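PDB 2JHN: 3-methyladenine dna-glycosylase, which is an archaeal AlkA-type DNA glycosylase, a DNA repair protein that joins a helix-hairpin-helix domain to a TATA-box binding protein-like domain. Local coordinates for residues Leu200-Leu212 against Ala223-Val235. The protein carries 1 engineered substitution. Sequence-based numbering, arbitrary orientation.
Sequences LKEWGEEEAYEYL and AELVLSIALGKNV. Engineered in segment 223-235: Ile-229 (natural residue Met).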
# COMPACT_ATOMS: atom_id res chain seq x y z
N LEU A 200 -1.35 -11.73 -11.23
CA LEU A 200 -1.92 -10.49 -11.76
C LEU A 200 -0.88 -9.38 -11.80
O LEU A 200 -0.95 -8.51 -12.67
CB LEU A 200 -3.15 -10.07 -10.93
CG LEU A 200 -4.11 -9.04 -11.54
CD1 LEU A 200 -4.78 -9.57 -12.82
CD2 LEU A 200 -5.15 -8.60 -10.49
N LYS A 201 0.06 -9.42 -10.86
CA LYS A 201 1.18 -8.46 -10.84
C LYS A 201 1.97 -8.38 -12.14
O LYS A 201 2.52 -7.34 -12.47
CB LYS A 201 2.16 -8.82 -9.74
CG LYS A 201 1.82 -8.22 -8.44
CD LYS A 201 2.90 -8.49 -7.44
CE LYS A 201 3.73 -7.26 -7.24
NZ LYS A 201 4.81 -7.59 -6.28
N GLU A 202 2.07 -9.50 -12.85
CA GLU A 202 2.89 -9.60 -14.05
C GLU A 202 2.10 -9.40 -15.34
O GLU A 202 2.68 -9.48 -16.43
CB GLU A 202 3.53 -10.97 -14.12
CG GLU A 202 3.89 -11.59 -12.80
CD GLU A 202 5.33 -11.37 -12.45
OE1 GLU A 202 6.15 -12.27 -12.75
OE2 GLU A 202 5.65 -10.29 -11.90
N TRP A 203 0.78 -9.20 -15.22
CA TRP A 203 -0.07 -8.91 -16.37
C TRP A 203 0.14 -7.48 -16.83
O TRP A 203 0.61 -6.64 -16.06
CB TRP A 203 -1.56 -9.06 -16.03
CG TRP A 203 -2.13 -10.46 -15.90
CD1 TRP A 203 -1.48 -11.59 -15.50
CD2 TRP A 203 -3.48 -10.83 -16.13
NE1 TRP A 203 -2.35 -12.66 -15.49
CE2 TRP A 203 -3.59 -12.22 -15.87
CE3 TRP A 203 -4.63 -10.13 -16.53
CZ2 TRP A 203 -4.80 -12.92 -15.99
CZ3 TRP A 203 -5.82 -10.83 -16.68
CH2 TRP A 203 -5.90 -12.20 -16.39
N GLY A 204 -0.22 -7.21 -18.07
CA GLY A 204 -0.20 -5.83 -18.57
C GLY A 204 -1.30 -5.03 -17.89
O GLY A 204 -2.28 -5.62 -17.39
N GLU A 205 -1.14 -3.70 -17.88
CA GLU A 205 -2.11 -2.74 -17.32
C GLU A 205 -3.51 -2.91 -17.85
O GLU A 205 -4.46 -3.01 -17.07
CB GLU A 205 -1.69 -1.29 -17.61
CG GLU A 205 -0.48 -0.80 -16.87
CD GLU A 205 0.13 0.46 -17.48
OE1 GLU A 205 -0.61 1.33 -18.03
OE2 GLU A 205 1.38 0.58 -17.40
N GLU A 206 -3.66 -2.93 -19.17
CA GLU A 206 -4.99 -2.99 -19.76
C GLU A 206 -5.70 -4.31 -19.50
O GLU A 206 -6.89 -4.31 -19.19
CB GLU A 206 -4.99 -2.61 -21.25
CG GLU A 206 -4.80 -1.08 -21.48
CD GLU A 206 -4.85 -0.68 -22.96
OE1 GLU A 206 -5.68 -1.21 -23.72
OE2 GLU A 206 -4.04 0.19 -23.35
N GLU A 207 -4.97 -5.42 -19.61
CA GLU A 207 -5.49 -6.76 -19.28
C GLU A 207 -5.89 -6.88 -17.79
O GLU A 207 -6.94 -7.46 -17.44
CB GLU A 207 -4.42 -7.83 -19.58
CG GLU A 207 -3.99 -7.98 -21.08
CD GLU A 207 -2.97 -6.93 -21.58
OE1 GLU A 207 -2.53 -6.04 -20.82
OE2 GLU A 207 -2.62 -6.99 -22.78
N ALA A 208 -5.04 -6.36 -16.91
CA ALA A 208 -5.32 -6.35 -15.47
C ALA A 208 -6.54 -5.47 -15.17
O ALA A 208 -7.39 -5.86 -14.39
CB ALA A 208 -4.09 -5.94 -14.68
N TYR A 209 -6.63 -4.30 -15.82
CA TYR A 209 -7.79 -3.41 -15.66
C TYR A 209 -9.10 -4.11 -16.06
O TYR A 209 -10.10 -4.02 -15.35
CB TYR A 209 -7.63 -2.11 -16.50
CG TYR A 209 -8.78 -1.15 -16.29
CD1 TYR A 209 -8.78 -0.26 -15.21
CD2 TYR A 209 -9.90 -1.16 -17.15
CE1 TYR A 209 -9.88 0.63 -15.00
CE2 TYR A 209 -10.97 -0.27 -16.95
CZ TYR A 209 -10.96 0.61 -15.87
OH TYR A 209 -12.04 1.48 -15.67
N GLU A 210 -9.10 -4.81 -17.18
CA GLU A 210 -10.31 -5.49 -17.64
C GLU A 210 -10.67 -6.67 -16.75
O GLU A 210 -11.84 -6.97 -16.55
CB GLU A 210 -10.19 -5.91 -19.11
CG GLU A 210 -10.23 -4.75 -20.08
CD GLU A 210 -11.56 -4.01 -20.09
OE1 GLU A 210 -12.62 -4.68 -20.05
OE2 GLU A 210 -11.55 -2.76 -20.15
N TYR A 211 -9.67 -7.34 -16.18
CA TYR A 211 -9.94 -8.41 -15.23
C TYR A 211 -10.59 -7.86 -13.96
O TYR A 211 -11.65 -8.34 -13.52
CB TYR A 211 -8.68 -9.20 -14.93
CG TYR A 211 -8.84 -10.22 -13.82
CD1 TYR A 211 -9.47 -11.44 -14.06
CD2 TYR A 211 -8.35 -9.96 -12.53
CE1 TYR A 211 -9.62 -12.40 -13.03
CE2 TYR A 211 -8.48 -10.88 -11.50
CZ TYR A 211 -9.12 -12.11 -11.76
OH TYR A 211 -9.23 -13.04 -10.75
N LEU A 212 -9.97 -6.82 -13.38
CA LEU A 212 -10.50 -6.26 -12.13
C LEU A 212 -11.93 -5.75 -12.32
O LEU A 212 -12.82 -6.09 -11.55
CB LEU A 212 -9.58 -5.16 -11.57
CG LEU A 212 -8.23 -5.75 -11.11
CD1 LEU A 212 -7.21 -4.62 -11.01
CD2 LEU A 212 -8.44 -6.45 -9.77
N ALA A 223 -10.21 -0.25 -9.49
CA ALA A 223 -9.28 -0.99 -10.36
C ALA A 223 -7.96 -0.20 -10.50
O ALA A 223 -6.84 -0.77 -10.37
CB ALA A 223 -9.94 -1.29 -11.75
N GLU A 224 -8.07 1.11 -10.72
CA GLU A 224 -6.86 1.96 -10.85
C GLU A 224 -6.09 2.07 -9.54
O GLU A 224 -4.84 2.08 -9.57
CB GLU A 224 -7.18 3.34 -11.43
CG GLU A 224 -7.73 3.24 -12.87
CD GLU A 224 -8.01 4.58 -13.50
OE1 GLU A 224 -8.10 5.60 -12.76
OE2 GLU A 224 -8.09 4.60 -14.77
N LEU A 225 -6.79 2.15 -8.42
CA LEU A 225 -6.12 2.13 -7.10
C LEU A 225 -5.35 0.80 -6.91
O LEU A 225 -4.17 0.80 -6.56
CB LEU A 225 -7.15 2.34 -5.98
CG LEU A 225 -6.66 2.63 -4.57
CD1 LEU A 225 -5.92 3.99 -4.60
CD2 LEU A 225 -7.91 2.68 -3.65
N VAL A 226 -5.99 -0.32 -7.21
CA VAL A 226 -5.30 -1.64 -7.12
C VAL A 226 -4.07 -1.66 -8.01
O VAL A 226 -2.98 -2.04 -7.56
CB VAL A 226 -6.24 -2.81 -7.47
CG1 VAL A 226 -5.44 -4.13 -7.73
CG2 VAL A 226 -7.28 -2.99 -6.34
N LEU A 227 -4.23 -1.25 -9.27
CA LEU A 227 -3.15 -1.26 -10.23
C LEU A 227 -1.91 -0.51 -9.70
O LEU A 227 -0.80 -0.99 -9.81
CB LEU A 227 -3.61 -0.65 -11.57
CG LEU A 227 -4.31 -1.72 -12.46
CD1 LEU A 227 -5.18 -1.06 -13.50
CD2 LEU A 227 -3.23 -2.55 -13.14
N SER A 228 -2.14 0.64 -9.11
CA SER A 228 -1.02 1.49 -8.63
C SER A 228 -0.49 1.03 -7.26
O SER A 228 0.72 0.82 -7.10
CB SER A 228 -1.45 2.95 -8.59
OG SER A 228 -2.67 3.14 -7.89
N ILE A 229 -1.39 0.90 -6.30
CA ILE A 229 -0.96 0.66 -4.91
C ILE A 229 -0.67 -0.80 -4.55
O ILE A 229 0.06 -1.05 -3.57
CB ILE A 229 -1.86 1.37 -3.83
CG1 ILE A 229 -3.15 0.58 -3.54
CG2 ILE A 229 -2.14 2.85 -4.21
CD1 ILE A 229 -3.99 1.11 -2.31
N ALA A 230 -1.23 -1.75 -5.31
CA ALA A 230 -1.03 -3.19 -5.08
C ALA A 230 -0.17 -3.88 -6.15
O ALA A 230 0.64 -4.76 -5.82
CB ALA A 230 -2.38 -3.91 -4.92
N LEU A 231 -0.34 -3.47 -7.41
CA LEU A 231 0.29 -4.11 -8.55
C LEU A 231 1.57 -3.42 -8.99
O LEU A 231 2.32 -3.97 -9.80
CB LEU A 231 -0.70 -4.23 -9.74
CG LEU A 231 -1.94 -5.09 -9.49
CD1 LEU A 231 -2.62 -5.51 -10.77
CD2 LEU A 231 -1.58 -6.33 -8.63
N GLY A 232 1.83 -2.23 -8.46
CA GLY A 232 3.04 -1.46 -8.83
C GLY A 232 3.08 -0.89 -10.26
O GLY A 232 4.17 -0.57 -10.78
N LYS A 233 1.91 -0.74 -10.88
CA LYS A 233 1.82 -0.20 -12.25
C LYS A 233 1.59 1.30 -12.27
O LYS A 233 0.95 1.86 -11.37
CB LYS A 233 0.71 -0.87 -13.06
CG LYS A 233 0.74 -2.41 -13.10
CD LYS A 233 1.99 -2.98 -13.71
CE LYS A 233 1.82 -4.46 -13.96
NZ LYS A 233 3.11 -5.11 -14.21
N ASN A 234 2.11 1.94 -13.31
CA ASN A 234 2.01 3.38 -13.44
C ASN A 234 0.64 3.80 -14.01
O ASN A 234 0.53 4.31 -15.14
CB ASN A 234 3.16 3.91 -14.29
CG ASN A 234 3.30 5.42 -14.19
OD1 ASN A 234 3.04 6.00 -13.14
ND2 ASN A 234 3.71 6.06 -15.28
N VAL A 235 -0.40 3.56 -13.21
CA VAL A 235 -1.76 3.89 -13.57
C VAL A 235 -2.20 4.91 -12.52
O VAL A 235 -2.03 4.69 -11.32
CB VAL A 235 -2.64 2.62 -13.58
CG1 VAL A 235 -4.10 2.96 -13.75
CG2 VAL A 235 -2.16 1.67 -14.70
O HOH W 1 3.29 0.43 -15.41
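Leu-227 fits as a knob into a hole formed by Glu-205, Ala-208, Tyr-209 and Leu-212. Its CD2 meets Ala-208 CB at 3.8 Å. Its CD1 reaches the edge of the Tyr-209 ring, near the ring plane, and also touches Tyr-209 CB. The tyrosine CG lies anti to the backbone N (chi1 -177°), which turns the ring toward the start of 223-235. There Tyr-209 CE1 is 3.8 Å from Ala-223 CB and also meets Glu-224 CG, both oblique to the ring. The Glu-224 carboxylate turns instead to Arg-220 and Arg-263. Leu-212 CB packs on Ala-223 CB at 3.9 Å, while its CD1 meets Val-226 CG1. The two methyls of Leu-231 divide their contacts. CD1 meets Leu-200 CG, and CD2 lies 3.9 Å from Lys-201 CG. The Lys-201 amine forms a salt bridge with Glu-78. Glu-205 CG lies 3.7 Å from Val-235 CG2 and also packs on Lys-233 CB.

The polar contacts lie at the loop end. Lys-233 bends at chi2 and sends NZ to the backbone O of Lys-201, a hydrogen bond of 2.9 Å whose donor lies 20° from the carbonyl plane. One water accepts from Asn-234 N and donates to Glu-205 OE2.

Helices 205-213 and 220-229 form the helix-hairpin-helix motif of this family; the hairpin between them holds a sodium ion through Thr-213, Phe-215 and Ile-218. Helix 118-127 also packs on Leu-212, Val-226 and Leu-231. The contact is an apolar interface of the helices and adjoining turns, closed at the loop end by a lysine bond and a water bridge.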